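Local coordinates for protein sortase B (Listeria monocytogenes serovar 1/2a, PDB 5JCV) that anchors surface proteins to the cell wall, acting as a transpeptidase that cleaves a C-terminal sorting signal and passes through a thioester intermediate, at residues N35-Y38 and L39-Y43; Y101-G104 and L105-Y108; E128-E131 and T132-E136; K153-G156 and K157-I160. All coordinates share one frame; numbering follows the deposited sequence. Where two conformers were deposited one is given.

All four contacts are local, each made within one continuous run of the extracytoplasmic sortase domain. Contacts 1, 2 and 4 are partly buried, whereas contact 3 lies at the surface. Contact 1 winds the short helix between strands 26-30 and 53-55, and contact 2 turns the hairpin of strands 98-102 and 107-118. Contact 3 starts helix 132-145 and contact 4 lies in the loop after it, and the two touch: Phe135 of one packs on the Gly156 and Asp158 carbonyls of the other. Their chemistry differs accordingly. A ring stack with a shared carbonyl marks contact 1 and strand pairing contact 2, while in contacts 3 and 4 an aspartate carboxylate accepts a backbone N-H.

Contact 1. Residues N35-Y38 and L39-Y43; sequences NDYY and LHHNY
Leu39 N donates to Asp36 O and His40 N to Tyr37 O, each at 3.0 Å, two successive i to i+3 bonds that wind the chain into a short, weakly bonded helical turn. Tyr37 O accepts a second hydrogen bond. His41 ND1 donates to Tyr37 O at 2.8 Å, nearly straight (170° at the hydrogen) and in the plane of the imidazole, and it arrives from the face of the carbonyl opposite to His40 N. The same histidine lies flat over the Tyr37 ring in an offset stack, with centroids 3.8 Å apart and planes tilted by just 2°. Within it, His41 CG sits over Tyr37 CZ. With Tyr37 CG trans to its N (chi1 -178°), the phenol comes to lie over the imidazole, whose rotation the bond to Tyr37 O restrains. Tyr38 has its CG beside the backbone N, and Tyr37 CD2 lies over one face of its ring. The Tyr38 ring edge meets two carbonyls near its plane, CD1 with His41 O and CE1 with Asn42 O, both at 3.6 Å, while its hydroxyl bonds to Asn45. On the outer side, Asp36 OD2 reaches the edge of the His40 ring, 3.5 Å from CD2, the carboxylate turned obliquely to the ring. Leu39, buried, sets its CB 3.4 Å from Asp36 O and packs on Phe54 of strand 53-55. This helical turn lies in the connection of the beta-alpha-beta unit that links the neighbouring parallel strands 26-30 and 53-55 of the sortase beta-barrel.

Contact 2. Residues Y101-G104 and L105-Y108; sequences YESG and LTNY
Tyr101 and Tyr108 exchange both backbone bonds of an antiparallel hydrogen-bonded pair: Tyr101 N to Tyr108 O at 3.0 Å and Tyr108 N to Tyr101 O at 2.8 Å. One step nearer the turn, Glu102 and Asn107 form a non-hydrogen-bonded pair with CA atoms 4.1 Å apart, and beyond it Ser103 N donates almost straight (170°) to Thr106 O at 2.9 Å. Weaker CA-H...O contacts fill the intervals, with Asn107 CA and Glu102 CA approaching Tyr101 O and Thr106 O respectively.

Side-chain polar bonds gather on Ser103. Its OG accepts a weak bond from Leu105 N at 3.3 Å, the i to i+2 geometry of an ST turn, reached with OG turned back between N and C (chi1 58°). The same hydroxyl and that of Tyr108 both bond to Glu62 OE2, which ties the turn to a loop elsewhere in the domain.

Apolar contact on the tyrosine face is side by side, Tyr101 CD2 touching Tyr108 CD2 at 3.9 Å. On the other face the bent Glu102 chain lies over Asn107 CB. At the tip, Leu105 packs on Leu105 of the second subunit.

A separate ring-edge to carbonyl contact sets Tyr108 CD2 3.6 Å from Tyr101 O. Tight strand pairing closed by a short turn defines the beta hairpin that joins strands 98-102 and 107-118 of the sortase beta-barrel.

Contact 3. Residues E128-E131 and T132-E136; sequences EFPE and TTDFE
Asp134 OD2 is met by Glu131 N and by the Pro130 ring carbons, all from the chain just before its helix. Glu131 N donates to Asp134 OD2 at 3.1 Å in a nearly straight bond (168° at the hydrogen), but from above the carboxylate, 52° out of its plane. The Pro130 ring, crossing the aspartate at about a right angle, brings its CD equally close to the same Asp134 OD2, at 3.1 Å. In the reverse direction, Asp134 N gives a weak bond to Glu131 O at 3.4 Å. Backbone and side chain of Asp134 thus both engage Glu131.

The apolar half of the contact is a T-shaped pair. Phe135 directs an edge at the face of Phe129, centroids 4.9 Å apart and planes at 66°, with Phe135 CD1 over the ring centre and 3.8 Å from Phe129 CZ. Phe129 also makes an edge-to-face pair with Tyr138 of the same helix. Both phenylalanines also touch Lys66.

The Glu131 and Asp134 carboxylates stand with planes nearly perpendicular, and Glu131 OE2 lies 4.4 Å from Asp134 OD1. This proximity of like charges should be unfavourable by itself, yet the first turn of helix 132-145 and the N-H donated by Glu131 would be expected to offset it and to favour an ionised Asp134.

Contact 4. Residues K153-G156 and K157-I160; sequences KVSG and KDRI
Asp158 folds back over Val154 and Ser155. Its CB lies 3.3 Å from Ser155 O and 3.7 Å from Val154 CG2. CG sits opposite the Asp158 carbonyl carbon (chi1 -58°), which swings the carboxylate back toward the preceding residues and places CG near both Ser155 N and Ser155 O. At the tip, OD2 accepts from Ser155 N in a short bond of 2.6 Å, close to straight (166°), the donor standing 36° above the carboxylate plane. The same OD2 rests on Val154, 3.1 Å from its CA and 3.2 Å from its CG2, so the carboxylate oxygen is packed tightly against the Val154 backbone and one methyl.

The backbone closes the same stretch. Asp158 N donates to Ser155 O at 2.7 Å, completing a type I beta turn from Ser155 to Asp158, with Gly156 and Lys157 at its corners. Ser155 therefore binds Asp158 through both its N-H and its carbonyl. It also supplies an ST turn, OG accepting from Lys157 N at 3.2 Å. In the sortase domain this turn lies near the end of the loop that leads from helix 132-145 into strand 160-165.

Lys66 NZ bonds to both Gly156 O and Asp158 O, fastening the turn from outside. Val154 O has Lys143 NZ of the helix as its partner, and Lys182 of strand 176-182 touches the Asp158 side chain. On the buried side, Val154 CG2 and Ile160 CG2 approach loosely at 4.5 Å, and both residues pack on Phe113 of strand 107-118.

Contact 1. Residues N35-Y38 and L39-Y43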
loop_
_atom_site.group_PDB
_atom_site.type_symbol
_atom_site.label_atom_id
_atom_site.label_comp_id
_atom_site.label_asym_id
_atom_site.label_seq_id
_atom_site.Cartn_x
_atom_site.Cartn_y
_atom_site.Cartn_z
ATOM N N ASN A 35 18.428 -0.793 -7.444
ATOM C CA ASN A 35 17.985 -0.113 -8.668
ATOM C C ASN A 35 18.191 -0.958 -9.927
ATOM O O ASN A 35 18.274 -0.412 -11.021
ATOM C CB ASN A 35 18.647 1.282 -8.778
ATOM C CG ASN A 35 18.021 2.269 -7.814
ATOM O OD1 ASN A 35 16.961 2.002 -7.261
ATOM N ND2 ASN A 35 18.676 3.386 -7.576
ATOM N N ASP A 36 18.185 -2.286 -9.782
ATOM C CA ASP A 36 18.498 -3.178 -10.898
ATOM C C ASP A 36 17.422 -4.253 -11.229
ATOM O O ASP A 36 17.139 -4.517 -12.402
ATOM C CB ASP A 36 19.868 -3.824 -10.620
ATOM C CG ASP A 36 20.464 -4.416 -11.834
ATOM O OD1 ASP A 36 21.206 -3.691 -12.561
ATOM O OD2 ASP A 36 20.154 -5.606 -12.087
ATOM N N TYR A 37 16.826 -4.884 -10.226
ATOM C CA TYR A 37 15.948 -6.023 -10.490
ATOM C C TYR A 37 14.860 -5.649 -11.516
ATOM O O TYR A 37 14.587 -6.379 -12.476
ATOM C CB TYR A 37 15.346 -6.548 -9.160
ATOM C CG TYR A 37 14.447 -7.769 -9.307
ATOM C CD1 TYR A 37 14.955 -9.085 -9.250
ATOM C CD2 TYR A 37 13.093 -7.615 -9.506
ATOM C CE1 TYR A 37 14.111 -10.191 -9.405
ATOM C CE2 TYR A 37 12.253 -8.699 -9.670
ATOM C CZ TYR A 37 12.758 -9.976 -9.624
ATOM O OH TYR A 37 11.850 -10.989 -9.790
ATOM N N TYR A 38 14.262 -4.481 -11.352
ATOM C CA TYR A 38 13.111 -4.140 -12.178
ATOM C C TYR A 38 13.472 -3.481 -13.494
ATOM O O TYR A 38 12.599 -3.130 -14.269
ATOM C CB TYR A 38 12.072 -3.374 -11.353
ATOM C CG TYR A 38 11.283 -4.322 -10.430
ATOM C CD1 TYR A 38 10.472 -5.323 -10.967
ATOM C CD2 TYR A 38 11.358 -4.220 -9.051
ATOM C CE1 TYR A 38 9.752 -6.184 -10.161
ATOM C CE2 TYR A 38 10.638 -5.081 -8.221
ATOM C CZ TYR A 38 9.838 -6.069 -8.775
ATOM O OH TYR A 38 9.117 -6.944 -7.959
ATOM N N LEU A 39 14.769 -3.376 -13.791
ATOM C CA LEU A 39 15.174 -3.191 -15.157
ATOM C C LEU A 39 14.940 -4.451 -15.996
ATOM O O LEU A 39 14.850 -4.378 -17.223
ATOM C CB LEU A 39 16.646 -2.770 -15.234
ATOM C CG LEU A 39 17.044 -1.377 -14.773
ATOM C CD1 LEU A 39 18.546 -1.213 -14.791
ATOM C CD2 LEU A 39 16.417 -0.337 -15.668
ATOM N N HIS A 40 14.905 -5.617 -15.364
ATOM C CA HIS A 40 14.926 -6.859 -16.133
ATOM C C HIS A 40 13.742 -7.787 -15.886
ATOM O O HIS A 40 13.679 -8.858 -16.486
ATOM C CB HIS A 40 16.224 -7.598 -15.853
ATOM C CG HIS A 40 17.446 -6.727 -15.924
ATOM N ND1 HIS A 40 17.816 -6.048 -17.069
ATOM C CD2 HIS A 40 18.395 -6.442 -14.999
ATOM C CE1 HIS A 40 18.929 -5.371 -16.843
ATOM N NE2 HIS A 40 19.301 -5.592 -15.593
ATOM N N HIS A 41 12.800 -7.369 -15.033
ATOM C CA HIS A 41 11.647 -8.186 -14.686
ATOM C C HIS A 41 10.364 -7.358 -14.751
ATOM O O HIS A 41 10.341 -6.168 -14.413
ATOM C CB HIS A 41 11.805 -8.762 -13.274
ATOM C CG HIS A 41 13.022 -9.621 -13.104
ATOM N ND1 HIS A 41 14.273 -9.099 -12.860
ATOM C CD2 HIS A 41 13.178 -10.965 -13.158
ATOM C CE1 HIS A 41 15.151 -10.084 -12.770
ATOM N NE2 HIS A 41 14.514 -11.225 -12.960
ATOM N N ASN A 42 9.275 -8.010 -15.131
ATOM C CA ASN A 42 8.000 -7.329 -15.225
ATOM C C ASN A 42 7.337 -7.310 -13.854
ATOM O O ASN A 42 7.965 -7.626 -12.870
ATOM C CB ASN A 42 7.144 -7.980 -16.299
ATOM C CG ASN A 42 6.699 -9.367 -15.913
ATOM O OD1 ASN A 42 6.896 -9.817 -14.752
ATOM N ND2 ASN A 42 6.073 -10.063 -16.877
ATOM N N TYR A 43 6.081 -6.902 -13.788
ATOM C CA TYR A 43 5.410 -6.751 -12.500
ATOM C C TYR A 43 5.062 -8.102 -11.828
ATOM O O TYR A 43 4.736 -8.137 -10.642
ATOM C CB TYR A 43 4.167 -5.848 -12.618
ATOM C CG TYR A 43 3.004 -6.446 -13.381
ATOM C CD1 TYR A 43 2.134 -7.353 -12.777
ATOM C CD2 TYR A 43 2.770 -6.095 -14.711
ATOM C CE1 TYR A 43 1.086 -7.914 -13.487
ATOM C CE2 TYR A 43 1.719 -6.636 -15.417
ATOM C CZ TYR A 43 0.887 -7.553 -14.803
ATOM O OH TYR A 43 -0.156 -8.085 -15.512
#

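Contact 2. Residues Y101-G104 and L105-Y108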
loop_
_atom_site.group_PDB
_atom_site.type_symbol
_atom_site.label_atom_id
_atom_site.label_comp_id
_atom_site.label_asym_id
_atom_site.label_seq_id
_atom_site.Cartn_x
_atom_site.Cartn_y
_atom_site.Cartn_z
ATOM N N TYR A 101 0.599 10.653 -9.224
ATOM C CA TYR A 101 1.473 9.698 -8.622
ATOM C C TYR A 101 0.739 9.152 -7.415
ATOM O O TYR A 101 0.368 9.917 -6.535
ATOM C CB TYR A 101 2.772 10.410 -8.167
ATOM C CG TYR A 101 3.602 9.602 -7.197
ATOM C CD1 TYR A 101 4.121 8.353 -7.568
ATOM C CD2 TYR A 101 3.869 10.073 -5.888
ATOM C CE1 TYR A 101 4.875 7.596 -6.674
ATOM C CE2 TYR A 101 4.626 9.318 -4.986
ATOM C CZ TYR A 101 5.128 8.075 -5.386
ATOM O OH TYR A 101 5.846 7.269 -4.537
ATOM N N GLU A 102 0.490 7.849 -7.399
ATOM C CA GLU A 102 0.013 7.176 -6.191
ATOM C C GLU A 102 1.200 6.547 -5.464
ATOM O O GLU A 102 2.101 5.985 -6.089
ATOM C CB GLU A 102 -1.019 6.085 -6.506
ATOM C CG GLU A 102 -2.473 6.523 -6.463
ATOM C CD GLU A 102 -3.031 6.916 -7.816
ATOM O OE1 GLU A 102 -3.648 6.026 -8.438
ATOM O OE2 GLU A 102 -2.854 8.089 -8.255
ATOM N N SER A 103 1.203 6.675 -4.146
ATOM C CA SER A 103 2.097 5.905 -3.287
ATOM C C SER A 103 1.297 4.697 -2.714
ATOM O O SER A 103 0.201 4.344 -3.206
ATOM C CB SER A 103 2.620 6.775 -2.157
ATOM O OG SER A 103 1.497 7.271 -1.438
ATOM N N GLY A 104 1.838 4.061 -1.679
ATOM C CA GLY A 104 1.122 2.985 -1.006
ATOM C C GLY A 104 -0.087 3.485 -0.227
ATOM O O GLY A 104 -0.979 2.700 0.075
ATOM N N LEU A 105 -0.105 4.786 0.087
ATOM C CA LEU A 105 -1.113 5.402 0.953
ATOM C C LEU A 105 -2.159 6.119 0.179
ATOM O O LEU A 105 -3.346 6.032 0.505
ATOM C CB LEU A 105 -0.478 6.471 1.844
ATOM C CG LEU A 105 0.703 6.066 2.722
ATOM C CD1 LEU A 105 1.356 7.316 3.285
ATOM C CD2 LEU A 105 0.250 5.119 3.831
ATOM N N THR A 106 -1.719 6.883 -0.814
ATOM C CA THR A 106 -2.571 7.912 -1.382
ATOM C C THR A 106 -2.027 8.546 -2.671
ATOM O O THR A 106 -0.869 8.343 -3.008
ATOM C CB THR A 106 -2.769 9.049 -0.356
ATOM O OG1 THR A 106 -3.786 9.947 -0.858
ATOM C CG2 THR A 106 -1.394 9.783 -0.065
ATOM N N ASN A 107 -2.867 9.355 -3.334
ATOM C CA ASN A 107 -2.515 10.019 -4.605
ATOM C C ASN A 107 -2.019 11.482 -4.462
ATOM O O ASN A 107 -2.398 12.162 -3.540
ATOM C CB ASN A 107 -3.722 9.977 -5.500
ATOM C CG ASN A 107 -4.886 10.719 -4.893
ATOM O OD1 ASN A 107 -5.104 10.619 -3.682
ATOM N ND2 ASN A 107 -5.640 11.469 -5.711
ATOM N N TYR A 108 -1.139 11.938 -5.367
ATOM C CA TYR A 108 -0.705 13.356 -5.455
ATOM C C TYR A 108 -0.868 13.808 -6.910
ATOM O O TYR A 108 -0.721 12.998 -7.817
ATOM C CB TYR A 108 0.764 13.552 -5.042
ATOM C CG TYR A 108 1.101 12.973 -3.676
ATOM C CD1 TYR A 108 1.285 13.808 -2.569
ATOM C CD2 TYR A 108 1.220 11.584 -3.493
ATOM C CE1 TYR A 108 1.583 13.288 -1.324
ATOM C CE2 TYR A 108 1.513 11.050 -2.253
ATOM C CZ TYR A 108 1.683 11.908 -1.169
ATOM O OH TYR A 108 1.951 11.376 0.056
#

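Contact 3. Residues E128-E131 and T132-E136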
loop_
_atom_site.group_PDB
_atom_site.type_symbol
_atom_site.label_atom_id
_atom_site.label_comp_id
_atom_site.label_asym_id
_atom_site.label_seq_id
_atom_site.Cartn_x
_atom_site.Cartn_y
_atom_site.Cartn_z
ATOM N N GLU A 128 19.829 12.704 -0.587
ATOM C CA GLU A 128 20.184 13.027 0.790
ATOM C C GLU A 128 20.603 14.490 0.873
ATOM O O GLU A 128 21.443 14.954 0.112
ATOM C CB GLU A 128 21.304 12.097 1.275
ATOM C CG GLU A 128 20.813 10.705 1.680
ATOM C CD GLU A 128 21.813 9.588 1.360
ATOM O OE1 GLU A 128 22.978 9.660 1.829
ATOM O OE2 GLU A 128 21.429 8.625 0.637
ATOM N N PHE A 129 19.965 15.226 1.776
ATOM C CA PHE A 129 20.185 16.670 1.906
ATOM C C PHE A 129 20.335 17.023 3.395
ATOM O O PHE A 129 19.318 17.228 4.058
ATOM C CB PHE A 129 19.010 17.424 1.271
ATOM C CG PHE A 129 18.798 17.071 -0.174
ATOM C CD1 PHE A 129 19.585 17.658 -1.166
ATOM C CD2 PHE A 129 17.867 16.103 -0.541
ATOM C CE1 PHE A 129 19.433 17.305 -2.500
ATOM C CE2 PHE A 129 17.706 15.746 -1.879
ATOM C CZ PHE A 129 18.490 16.351 -2.856
ATOM N N PRO A 130 21.597 17.061 3.924
ATOM C CA PRO A 130 21.819 17.307 5.371
ATOM C C PRO A 130 20.894 18.385 5.905
ATOM O O PRO A 130 20.110 18.130 6.822
ATOM C CB PRO A 130 23.286 17.760 5.447
ATOM C CG PRO A 130 23.934 17.163 4.236
ATOM C CD PRO A 130 22.869 16.841 3.209
ATOM N N GLU A 131 20.948 19.555 5.263
ATOM C CA GLU A 131 20.170 20.728 5.651
ATOM C C GLU A 131 19.045 21.016 4.658
ATOM O O GLU A 131 18.983 20.443 3.555
ATOM C CB GLU A 131 21.082 21.957 5.692
ATOM C CG GLU A 131 22.514 21.679 6.131
ATOM C CD GLU A 131 23.219 22.927 6.626
ATOM O OE1 GLU A 131 22.622 23.655 7.446
ATOM O OE2 GLU A 131 24.365 23.172 6.190
ATOM N N THR A 132 18.173 21.935 5.059
ATOM C CA THR A 132 17.202 22.529 4.162
ATOM C C THR A 132 17.896 23.423 3.118
ATOM O O THR A 132 17.390 23.597 2.001
ATOM C CB THR A 132 16.180 23.335 4.965
ATOM O OG1 THR A 132 15.516 22.447 5.868
ATOM C CG2 THR A 132 15.141 24.012 4.061
ATOM N N THR A 133 19.058 23.971 3.475
ATOM C CA THR A 133 19.833 24.808 2.562
ATOM C C THR A 133 20.447 23.994 1.414
ATOM O O THR A 133 20.700 24.529 0.335
ATOM C CB THR A 133 20.960 25.556 3.307
ATOM O OG1 THR A 133 21.862 24.612 3.903
ATOM C CG2 THR A 133 20.380 26.477 4.390
ATOM N N ASP A 134 20.697 22.702 1.645
ATOM C CA ASP A 134 21.274 21.839 0.606
ATOM C C ASP A 134 20.259 21.544 -0.501
ATOM O O ASP A 134 20.605 21.499 -1.666
ATOM C CB ASP A 134 21.807 20.537 1.203
ATOM C CG ASP A 134 22.931 20.776 2.202
ATOM O OD1 ASP A 134 23.646 21.796 2.087
ATOM O OD2 ASP A 134 23.088 19.945 3.118
ATOM N N PHE A 135 18.999 21.381 -0.119
ATOM C CA PHE A 135 17.944 21.167 -1.074
ATOM C C PHE A 135 17.620 22.410 -1.907
ATOM O O PHE A 135 17.146 22.294 -3.043
ATOM C CB PHE A 135 16.713 20.673 -0.356
ATOM C CG PHE A 135 15.679 20.118 -1.268
ATOM C CD1 PHE A 135 16.010 19.104 -2.169
ATOM C CD2 PHE A 135 14.369 20.609 -1.248
ATOM C CE1 PHE A 135 15.064 18.596 -3.017
ATOM C CE2 PHE A 135 13.413 20.096 -2.094
ATOM C CZ PHE A 135 13.759 19.079 -2.975
ATOM N N GLU A 136 17.882 23.594 -1.358
ATOM C CA GLU A 136 17.681 24.828 -2.115
ATOM C C GLU A 136 18.791 25.042 -3.148
ATOM O O GLU A 136 18.524 25.612 -4.217
ATOM C CB GLU A 136 17.519 26.037 -1.166
ATOM C CG GLU A 136 17.524 27.434 -1.810
ATOM C CD GLU A 136 16.439 27.693 -2.867
ATOM O OE1 GLU A 136 15.467 26.909 -3.025
ATOM O OE2 GLU A 136 16.565 28.732 -3.553
#

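Contact 4. Residues K153-G156 and K157-I160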
loop_
_atom_site.group_PDB
_atom_site.type_symbol
_atom_site.label_atom_id
_atom_site.label_comp_id
_atom_site.label_asym_id
_atom_site.label_seq_id
_atom_site.Cartn_x
_atom_site.Cartn_y
_atom_site.Cartn_z
ATOM N N LYS A 153 7.151 28.147 -8.997
ATOM C CA LYS A 153 8.246 28.317 -8.077
ATOM C C LYS A 153 8.133 27.232 -7.024
ATOM O O LYS A 153 7.045 26.726 -6.748
ATOM C CB LYS A 153 8.297 29.736 -7.467
ATOM C CG LYS A 153 9.721 30.202 -7.108
ATOM C CD LYS A 153 10.731 29.961 -8.244
ATOM C CE LYS A 153 12.149 30.416 -7.924
ATOM N NZ LYS A 153 12.367 31.827 -8.329
ATOM N N VAL A 154 9.286 26.905 -6.454
ATOM C CA VAL A 154 9.457 25.786 -5.548
ATOM C C VAL A 154 10.617 26.176 -4.634
ATOM O O VAL A 154 11.590 26.799 -5.074
ATOM C CB VAL A 154 9.729 24.462 -6.344
ATOM C CG1 VAL A 154 10.789 24.684 -7.406
ATOM C CG2 VAL A 154 10.095 23.281 -5.448
ATOM N N SER A 155 10.493 25.826 -3.360
ATOM C CA SER A 155 11.461 26.207 -2.352
ATOM C C SER A 155 11.977 24.968 -1.658
ATOM O O SER A 155 11.383 23.894 -1.719
ATOM C CB SER A 155 10.837 27.165 -1.305
ATOM O OG SER A 155 10.065 26.486 -0.300
ATOM N N GLY A 156 13.062 25.167 -0.935
ATOM C CA GLY A 156 13.705 24.119 -0.168
ATOM C C GLY A 156 12.804 23.483 0.852
ATOM O O GLY A 156 13.164 22.456 1.426
ATOM N N LYS A 157 11.663 24.121 1.102
ATOM C CA LYS A 157 10.644 23.598 1.996
ATOM C C LYS A 157 9.735 22.599 1.277
ATOM O O LYS A 157 9.156 21.723 1.910
ATOM C CB LYS A 157 9.819 24.756 2.584
ATOM C CG LYS A 157 10.640 25.806 3.336
ATOM C CD LYS A 157 9.740 26.735 4.134
ATOM C CE LYS A 157 10.216 28.183 4.107
ATOM N NZ LYS A 157 9.137 29.090 4.600
ATOM N N ASP A 158 9.633 22.691 -0.052
ATOM C CA ASP A 158 8.822 21.725 -0.803
ATOM C C ASP A 158 9.509 20.376 -0.869
ATOM O O ASP A 158 10.672 20.228 -0.469
ATOM C CB ASP A 158 8.576 22.218 -2.219
ATOM C CG ASP A 158 7.887 23.557 -2.256
ATOM O OD1 ASP A 158 6.922 23.731 -1.515
ATOM O OD2 ASP A 158 8.329 24.435 -3.020
ATOM N N ARG A 159 8.781 19.402 -1.394
ATOM C CA ARG A 159 9.321 18.088 -1.741
ATOM C C ARG A 159 8.953 17.745 -3.173
ATOM O O ARG A 159 7.912 18.171 -3.657
ATOM C CB ARG A 159 8.732 17.018 -0.847
ATOM C CG ARG A 159 9.303 17.005 0.543
ATOM C CD ARG A 159 8.688 15.828 1.302
ATOM N NE ARG A 159 7.237 15.888 1.107
ATOM C CZ ARG A 159 6.409 16.635 1.834
ATOM N NH1 ARG A 159 6.885 17.333 2.876
ATOM N NH2 ARG A 159 5.104 16.665 1.523
ATOM N N ILE A 160 9.788 16.937 -3.830
ATOM C CA ILE A 160 9.621 16.666 -5.269
ATOM C C ILE A 160 9.649 15.210 -5.679
ATOM O O ILE A 160 9.977 14.314 -4.908
ATOM C CB ILE A 160 10.665 17.394 -6.123
ATOM C CG1 ILE A 160 12.032 16.741 -5.986
ATOM C CG2 ILE A 160 10.735 18.870 -5.759
ATOM C CD1 ILE A 160 13.110 17.500 -6.730
#